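Local coordinates for putative curved DNA-binding protein (Chaetomium thermophilum var. thermophilum DSM 1495, PDB 4IPA) that is a thermophilic fungal Arx1 with the fold of the methionine aminopeptidase family and probably acts in ribosome biogenesis, at residues A[270-275]-A[303-308]; A[53-58]-A[98-103]; A[143-148]-A[369-374]. All coordinates share one frame; numbering follows the deposited sequence.

Contact 1: residues A[270-275]-A[303-308]; sequences RATLHR and PFSLRQ. With SO4 (sulfate ion), chain E.
His274 and Phe304 exchange two backbone hydrogen bonds as an antiparallel hydrogen-bonded pair. His274 N reaches Phe304 O at 2.9 Å, and Phe304 N reaches His274 O at 2.8 Å. Both bonds are nearly straight. Leu273 and Ser305 form the adjoining non-hydrogen-bonded pair. Beyond it Leu306 N donates to Thr272 O, whose position is less sure. The chain of 303-308 then turns away. Gln308 OE1 accepts from Ser305 N at 2.7 Å, in the carbonyl plane. Ser305 OG accepts from Arg307 N, making an ST turn.

The imidazole of His274 folds back on its own segment. His274 NE2 donates to Ala271 O at 3.2 Å, from above the carbonyl plane, which may limit the rotation of the ring. Leu306 crosses this ring obliquely. Leu306 CD2 lies 4.3 Å from the centroid of the His274 ring, in an off-centre CH-pi contact. Phe304 has CG between its backbone N and carbonyl carbon (chi1 64°). From there the ring reaches the partner strand obliquely, and Phe304 CZ meets His274 CB at 3.8 Å. On the sheet face of Leu273 and Ser305, Leu273 CD1 touches Pro303 CB at 4.3 Å. At the far end Arg270 NH2 meets a sulfate, probably from the crystallisation liquor, at a doubtfully short distance.

Strand 273-276 is the middle of a three-stranded antiparallel sheet, between 304-305 and 328-330. His274 packs on Val319 and Val323 of helix 312-324. Leu273 and Ser305 rest on Pro84 of strand 79-88, while Thr97 bonds the hydroxyls of Thr272 and Ser305.

Contact 2: residues A[53-58]-A[98-103]; sequences IIDICE and PLRSDE
Arg100 reaches across to Ile54, Asp55 and Glu58 on the first turns of a helix. Arg100 CB starts beside Ile54 CD1, 3.9 Å away. CG is anti to the backbone N, and CD passes near Glu58 OE2. A bend at chi3 (-79°) sets the direction of Arg100 NE, which donates to Glu58 OE2 at 2.8 Å. Arg100 NH2 gives a second bond to the same carboxylate, reaching Glu58 OE1 at 2.8 Å. Glu58 is thus gripped side-on by two nitrogens, although its carboxylate plane is turned 52° from the guanidinium.

Arg100 NH2 also donates to Asp55 OD1, at 2.9 Å and close to the guanidinium plane. Here the two planar groups are nearly coplanar, 23° apart. One nitrogen therefore joins two acids in a salt-bridge network. Arg100 NH1 donates to a water, and this water in turn donates to Asp55 OD1 at 2.8 Å. Ile54 covers one face of the guanidinium, with Ile54 CG2 3.3 Å from Arg100 NH2. The CG1 branch also lies over that face, and at its end Ile54 CD1 sits tightly against Pro98 O at 3.0 Å. Ile53 CG2 meets Pro98 CD more loosely.

The contact joins the start of helix 53-69 to the loop between strands 79-88 and 115-124. Ile53 and Ile56 face Val87 of strand 79-88, and Ile56 also packs on helix 23-46. Across the loop, Arg100 N bonds to Glu312 of helix 312-324.

Contact 3: residues A[143-148]-A[369-374]; sequences PDVIEG and KFKTDK
Asp144 meets the end of Lys369 through its backbone. Lys369 NZ donates to Asp144 O at 3.0 Å, from above the carbonyl plane. Bends at chi2 and chi3 bring Lys369 CE to 3.1 Å from Asp144 CB, a tight fit; the bend at chi4 then sets NZ. The Asp144 carboxylate stays beyond salt-bridge distance of the amine, though its charge would probably still favour it.

Val145 comes next and crosses Lys371 at about a right angle. Val145 CG1 touches Lys371 CG at 3.5 Å, and its CG2 lies near NZ. That amine is bonded to Ser368 O.

Ile146 carries the backbone pairing. Ile146 N donates to Lys369 O at 2.9 Å in an almost straight bond (177°), and Ile146 O accepts from Lys371 N at 2.9 Å. The side chains of Ile146 and Phe370 lie side by side and point the same way. Ile146 CD1 comes to 3.3 Å from Phe370 CE1, and the ring goes on to pack against Leu155 of helix 148-167.

Glu147 adds CB, which faces Lys371 CB, and its CA, which lies near Lys371 O. At Gly148 a water takes over, donating to Gly148 O at 2.7 Å and to Lys371 O at 2.8 Å.

Ile146 bonds to the residues before and after Phe370, and both chains run the same way. This is the pattern of a parallel beta bridge, here a single one joining two surface loops.

Contacts 1 and 2 are neighbours, with centres 12 Å apart. Arg270 of contact 1 makes a salt bridge to Asp102 of contact 2, Arg270 NH1 to Asp102 OD1 at 2.8 Å, so the arginine that meets the sulfate also ties the two together. That sulfate probably comes from the crystallisation liquor and marks no known site. Arg307 packs against Glu58, with Arg307 NE 3.3 Å from Glu58 CG, and Leu99 fits against both Arg270 and Arg307. Contact 3 stands apart. Its centre is about 35 Å from that of contact 1 and 32 Å from that of contact 2. In sequence, contact 2 closes before contact 1 opens, and contact 1 lies inside the long loop closed by contact 3.

Contact 1: residues A[270-275]-A[303-308]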
# COMPACT_ATOMS: atom_id res chain seq x y z
N ARG A 270 -15.89 -9.90 7.38
CA ARG A 270 -16.60 -9.49 6.19
C ARG A 270 -15.69 -8.68 5.25
O ARG A 270 -14.99 -7.76 5.68
CB ARG A 270 -17.81 -8.67 6.63
CG ARG A 270 -18.60 -8.01 5.54
CD ARG A 270 -19.77 -7.27 6.18
NE ARG A 270 -20.99 -7.84 5.65
CZ ARG A 270 -21.93 -8.43 6.36
NH1 ARG A 270 -21.86 -8.53 7.68
NH2 ARG A 270 -22.98 -8.91 5.71
N ALA A 271 -15.69 -9.03 3.97
CA ALA A 271 -15.00 -8.24 2.94
C ALA A 271 -15.72 -6.91 2.75
O ALA A 271 -16.87 -6.88 2.27
CB ALA A 271 -14.98 -9.00 1.64
N THR A 272 -15.07 -5.81 3.12
CA THR A 272 -15.67 -4.49 2.93
C THR A 272 -14.94 -3.66 1.89
O THR A 272 -15.50 -2.73 1.32
CB THR A 272 -15.75 -3.70 4.25
OG1 THR A 272 -14.42 -3.50 4.77
CG2 THR A 272 -16.62 -4.46 5.28
N LEU A 273 -13.68 -4.00 1.64
CA LEU A 273 -12.86 -3.25 0.69
C LEU A 273 -13.15 -3.70 -0.74
O LEU A 273 -13.06 -4.87 -1.06
CB LEU A 273 -11.38 -3.43 1.02
CG LEU A 273 -10.38 -2.62 0.19
CD1 LEU A 273 -10.52 -1.14 0.53
CD2 LEU A 273 -8.97 -3.10 0.47
N HIS A 274 -13.51 -2.75 -1.61
CA HIS A 274 -13.90 -3.06 -2.99
C HIS A 274 -13.48 -1.92 -3.92
O HIS A 274 -13.06 -0.86 -3.48
CB HIS A 274 -15.43 -3.22 -3.12
CG HIS A 274 -16.04 -4.23 -2.20
ND1 HIS A 274 -16.65 -5.38 -2.66
CD2 HIS A 274 -16.18 -4.24 -0.85
CE1 HIS A 274 -17.11 -6.07 -1.63
NE2 HIS A 274 -16.83 -5.41 -0.52
N ARG A 275 -13.62 -2.14 -5.23
CA ARG A 275 -13.50 -1.05 -6.20
C ARG A 275 -14.29 -1.37 -7.46
O ARG A 275 -14.44 -2.54 -7.83
CB ARG A 275 -12.04 -0.75 -6.53
CG ARG A 275 -11.42 -1.64 -7.59
CD ARG A 275 -10.04 -1.13 -7.98
NE ARG A 275 -9.41 -1.99 -8.97
CZ ARG A 275 -9.56 -1.86 -10.28
NH1 ARG A 275 -10.34 -0.90 -10.78
NH2 ARG A 275 -8.95 -2.70 -11.11
N PRO A 303 -10.47 2.35 -4.86
CA PRO A 303 -10.93 1.48 -3.77
C PRO A 303 -11.74 2.26 -2.75
O PRO A 303 -11.51 3.45 -2.54
CB PRO A 303 -9.62 0.97 -3.15
CG PRO A 303 -8.63 0.99 -4.33
CD PRO A 303 -9.02 2.25 -5.09
N PHE A 304 -12.73 1.58 -2.16
CA PHE A 304 -13.57 2.18 -1.14
C PHE A 304 -13.99 1.11 -0.14
O PHE A 304 -13.88 -0.10 -0.41
CB PHE A 304 -14.80 2.83 -1.77
CG PHE A 304 -15.70 1.86 -2.44
CD1 PHE A 304 -15.48 1.46 -3.75
CD2 PHE A 304 -16.78 1.34 -1.76
CE1 PHE A 304 -16.30 0.55 -4.36
CE2 PHE A 304 -17.63 0.42 -2.38
CZ PHE A 304 -17.38 0.02 -3.67
N SER A 305 -14.43 1.55 1.04
CA SER A 305 -14.95 0.64 2.04
C SER A 305 -16.47 0.70 2.01
O SER A 305 -17.04 1.77 1.88
CB SER A 305 -14.45 1.05 3.43
OG SER A 305 -15.06 0.25 4.43
N LEU A 306 -17.13 -0.45 2.15
CA LEU A 306 -18.59 -0.45 2.31
C LEU A 306 -19.08 0.44 3.45
O LEU A 306 -20.17 0.98 3.40
CB LEU A 306 -19.10 -1.87 2.53
CG LEU A 306 -18.96 -2.92 1.43
CD1 LEU A 306 -19.66 -4.21 1.87
CD2 LEU A 306 -19.51 -2.44 0.11
N ARG A 307 -18.28 0.59 4.50
CA ARG A 307 -18.69 1.46 5.60
C ARG A 307 -18.80 2.92 5.15
O ARG A 307 -19.40 3.73 5.84
CB ARG A 307 -17.74 1.36 6.80
CG ARG A 307 -18.33 1.95 8.07
CD ARG A 307 -17.41 2.94 8.78
NE ARG A 307 -17.19 4.18 8.02
CZ ARG A 307 -16.00 4.55 7.55
NH1 ARG A 307 -14.93 3.78 7.76
NH2 ARG A 307 -15.87 5.70 6.88
N GLN A 308 -18.23 3.25 4.00
CA GLN A 308 -18.25 4.64 3.54
C GLN A 308 -19.56 4.99 2.88
O GLN A 308 -19.88 6.17 2.74
CB GLN A 308 -17.10 4.91 2.57
CG GLN A 308 -15.76 5.14 3.24
CD GLN A 308 -14.62 5.19 2.24
OE1 GLN A 308 -14.37 4.22 1.53
NE2 GLN A 308 -13.94 6.34 2.16
S SO4 E . -25.66 -10.44 6.65
O1 SO4 E . -24.93 -10.74 7.88
O2 SO4 E . -24.75 -10.49 5.52
O3 SO4 E . -26.72 -11.43 6.45
O4 SO4 E . -26.26 -9.11 6.75

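Contact 2: residues A[53-58]-A[98-103]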
# COMPACT_ATOMS: atom_id res chain seq x y z
N ILE A 53 -11.01 0.47 16.29
CA ILE A 53 -10.67 0.58 14.89
C ILE A 53 -11.71 1.33 14.05
O ILE A 53 -11.35 2.15 13.20
CB ILE A 53 -10.36 -0.81 14.27
CG1 ILE A 53 -9.07 -1.37 14.87
CG2 ILE A 53 -10.20 -0.71 12.76
CD1 ILE A 53 -8.68 -2.73 14.33
N ILE A 54 -13.00 1.05 14.28
CA ILE A 54 -14.02 1.68 13.45
C ILE A 54 -14.05 3.20 13.63
O ILE A 54 -14.37 3.94 12.70
CB ILE A 54 -15.45 1.10 13.65
CG1 ILE A 54 -16.37 1.55 12.51
CG2 ILE A 54 -16.05 1.54 14.97
CD1 ILE A 54 -17.04 0.43 11.82
N ASP A 55 -13.71 3.67 14.83
CA ASP A 55 -13.65 5.09 15.10
C ASP A 55 -12.50 5.75 14.35
O ASP A 55 -12.66 6.84 13.79
CB ASP A 55 -13.52 5.36 16.60
CG ASP A 55 -14.80 5.05 17.36
OD1 ASP A 55 -15.86 4.93 16.71
OD2 ASP A 55 -14.73 4.93 18.60
N ILE A 56 -11.34 5.09 14.35
CA ILE A 56 -10.17 5.59 13.65
C ILE A 56 -10.40 5.70 12.14
O ILE A 56 -10.11 6.73 11.54
CB ILE A 56 -8.94 4.71 13.93
CG1 ILE A 56 -8.78 4.50 15.44
CG2 ILE A 56 -7.69 5.35 13.35
CD1 ILE A 56 -7.71 3.50 15.83
N CYS A 57 -10.93 4.64 11.53
CA CYS A 57 -11.24 4.64 10.10
C CYS A 57 -12.24 5.75 9.76
O CYS A 57 -12.06 6.46 8.77
CB CYS A 57 -11.81 3.30 9.64
SG CYS A 57 -10.69 1.91 9.79
N GLU A 58 -13.29 5.88 10.57
CA GLU A 58 -14.27 6.93 10.31
C GLU A 58 -13.62 8.31 10.41
O GLU A 58 -13.85 9.19 9.57
CB GLU A 58 -15.47 6.83 11.25
CG GLU A 58 -16.42 5.67 10.92
CD GLU A 58 -17.63 5.58 11.87
OE1 GLU A 58 -17.63 6.24 12.93
OE2 GLU A 58 -18.58 4.83 11.56
N PRO A 98 -13.91 -2.21 8.87
CA PRO A 98 -15.14 -2.97 9.10
C PRO A 98 -16.43 -2.14 9.13
O PRO A 98 -16.39 -0.91 9.21
CB PRO A 98 -14.88 -3.62 10.46
CG PRO A 98 -14.03 -2.63 11.18
CD PRO A 98 -13.16 -1.98 10.12
N LEU A 99 -17.57 -2.82 9.06
CA LEU A 99 -18.88 -2.15 9.18
C LEU A 99 -19.21 -1.78 10.62
O LEU A 99 -18.86 -2.50 11.55
CB LEU A 99 -19.99 -3.02 8.62
CG LEU A 99 -19.90 -3.34 7.13
CD1 LEU A 99 -21.14 -4.07 6.66
CD2 LEU A 99 -19.70 -2.05 6.34
N ARG A 100 -19.89 -0.66 10.80
CA ARG A 100 -20.38 -0.28 12.12
C ARG A 100 -21.46 -1.24 12.62
O ARG A 100 -21.53 -1.51 13.82
CB ARG A 100 -20.88 1.18 12.14
CG ARG A 100 -21.22 1.66 13.54
CD ARG A 100 -21.25 3.18 13.65
NE ARG A 100 -19.92 3.78 13.77
CZ ARG A 100 -19.13 3.66 14.83
NH1 ARG A 100 -19.52 2.96 15.89
NH2 ARG A 100 -17.94 4.25 14.84
N SER A 101 -22.27 -1.76 11.70
CA SER A 101 -23.37 -2.67 12.04
C SER A 101 -22.95 -4.12 12.27
O SER A 101 -23.76 -4.95 12.68
CB SER A 101 -24.45 -2.64 10.94
OG SER A 101 -23.93 -3.14 9.72
N ASP A 102 -21.69 -4.45 11.98
CA ASP A 102 -21.12 -5.72 12.42
C ASP A 102 -20.61 -5.48 13.83
O ASP A 102 -19.48 -5.03 14.02
CB ASP A 102 -19.97 -6.16 11.51
CG ASP A 102 -20.46 -6.80 10.22
OD1 ASP A 102 -21.65 -7.17 10.14
OD2 ASP A 102 -19.65 -6.95 9.29
N GLU A 103 -21.46 -5.76 14.82
CA GLU A 103 -21.20 -5.34 16.19
C GLU A 103 -19.87 -5.81 16.76
O GLU A 103 -19.15 -5.03 17.37
CB GLU A 103 -22.34 -5.78 17.12
CG GLU A 103 -23.53 -4.84 17.13
CD GLU A 103 -24.67 -5.37 17.99
OE1 GLU A 103 -24.45 -6.35 18.74
OE2 GLU A 103 -25.78 -4.80 17.91
O HOH W 1 -17.96 4.21 18.46

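Contact 3: residues A[143-148]-A[369-374]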
# COMPACT_ATOMS: atom_id res chain seq x y z
N PRO A 143 8.00 3.75 25.77
CA PRO A 143 9.34 3.76 25.16
C PRO A 143 9.27 3.64 23.64
O PRO A 143 8.39 2.96 23.11
CB PRO A 143 10.00 2.51 25.75
CG PRO A 143 9.25 2.24 27.02
CD PRO A 143 7.84 2.67 26.76
N ASP A 144 10.21 4.28 22.95
CA ASP A 144 10.23 4.26 21.49
C ASP A 144 10.86 2.98 20.95
O ASP A 144 10.57 2.56 19.82
CB ASP A 144 10.99 5.48 20.96
CG ASP A 144 10.18 6.76 21.05
OD1 ASP A 144 8.96 6.70 20.75
OD2 ASP A 144 10.75 7.80 21.43
N VAL A 145 11.70 2.35 21.76
CA VAL A 145 12.50 1.21 21.33
C VAL A 145 11.68 -0.02 20.91
O VAL A 145 10.68 -0.36 21.53
CB VAL A 145 13.54 0.82 22.40
CG1 VAL A 145 14.16 -0.53 22.09
CG2 VAL A 145 14.62 1.89 22.49
N ILE A 146 12.14 -0.66 19.85
CA ILE A 146 11.56 -1.90 19.36
C ILE A 146 12.64 -2.96 19.44
O ILE A 146 13.76 -2.75 18.99
CB ILE A 146 11.07 -1.73 17.94
CG1 ILE A 146 10.07 -0.58 17.88
CG2 ILE A 146 10.43 -3.03 17.45
CD1 ILE A 146 10.02 0.11 16.55
N GLU A 147 12.31 -4.10 20.03
CA GLU A 147 13.32 -5.12 20.23
C GLU A 147 12.78 -6.49 19.87
O GLU A 147 11.67 -6.61 19.32
CB GLU A 147 13.81 -5.09 21.69
CG GLU A 147 12.72 -4.77 22.69
CD GLU A 147 13.25 -4.32 24.05
OE1 GLU A 147 14.47 -4.41 24.30
OE2 GLU A 147 12.43 -3.87 24.88
N GLY A 148 13.57 -7.52 20.16
CA GLY A 148 13.18 -8.90 19.93
C GLY A 148 12.95 -9.20 18.46
O GLY A 148 13.54 -8.56 17.59
N LYS A 369 16.19 3.11 16.71
CA LYS A 369 15.21 2.58 17.68
C LYS A 369 15.07 1.04 17.64
O LYS A 369 14.41 0.46 18.51
CB LYS A 369 13.84 3.24 17.47
CG LYS A 369 13.64 4.59 18.18
CD LYS A 369 12.70 5.54 17.38
CE LYS A 369 11.22 5.56 17.86
NZ LYS A 369 10.36 4.39 17.47
N PHE A 370 15.66 0.41 16.63
CA PHE A 370 15.55 -1.04 16.44
C PHE A 370 16.73 -1.78 17.07
O PHE A 370 17.89 -1.42 16.83
CB PHE A 370 15.44 -1.40 14.95
CG PHE A 370 14.24 -0.81 14.28
CD1 PHE A 370 12.98 -1.33 14.51
CD2 PHE A 370 14.36 0.27 13.43
CE1 PHE A 370 11.85 -0.78 13.92
CE2 PHE A 370 13.24 0.83 12.82
CZ PHE A 370 11.98 0.30 13.07
N LYS A 371 16.43 -2.79 17.89
CA LYS A 371 17.46 -3.49 18.66
C LYS A 371 17.52 -4.98 18.30
O LYS A 371 16.60 -5.75 18.62
CB LYS A 371 17.20 -3.34 20.16
CG LYS A 371 17.07 -1.88 20.63
CD LYS A 371 18.43 -1.17 20.62
CE LYS A 371 18.36 0.23 21.24
NZ LYS A 371 17.63 1.20 20.37
N THR A 372 18.59 -5.38 17.64
CA THR A 372 18.75 -6.77 17.25
C THR A 372 20.20 -7.06 16.89
O THR A 372 20.96 -6.14 16.58
CB THR A 372 17.85 -7.14 16.04
OG1 THR A 372 18.13 -8.48 15.65
CG2 THR A 372 18.13 -6.23 14.84
N ASP A 373 20.57 -8.33 16.94
CA ASP A 373 21.91 -8.74 16.53
C ASP A 373 21.94 -9.06 15.05
O ASP A 373 23.01 -9.06 14.43
CB ASP A 373 22.39 -9.94 17.36
CG ASP A 373 22.59 -9.60 18.82
OD1 ASP A 373 23.03 -8.45 19.10
OD2 ASP A 373 22.30 -10.45 19.69
N LYS A 374 20.77 -9.32 14.47
CA LYS A 374 20.71 -9.70 13.06
C LYS A 374 21.09 -8.55 12.12
O LYS A 374 20.90 -7.37 12.42
CB LYS A 374 19.35 -10.29 12.72
CG LYS A 374 18.95 -11.33 13.74
CD LYS A 374 17.97 -12.34 13.20
CE LYS A 374 17.72 -13.38 14.28
NZ LYS A 374 16.61 -14.31 13.95
O HOH W 2 15.99 -8.46 18.64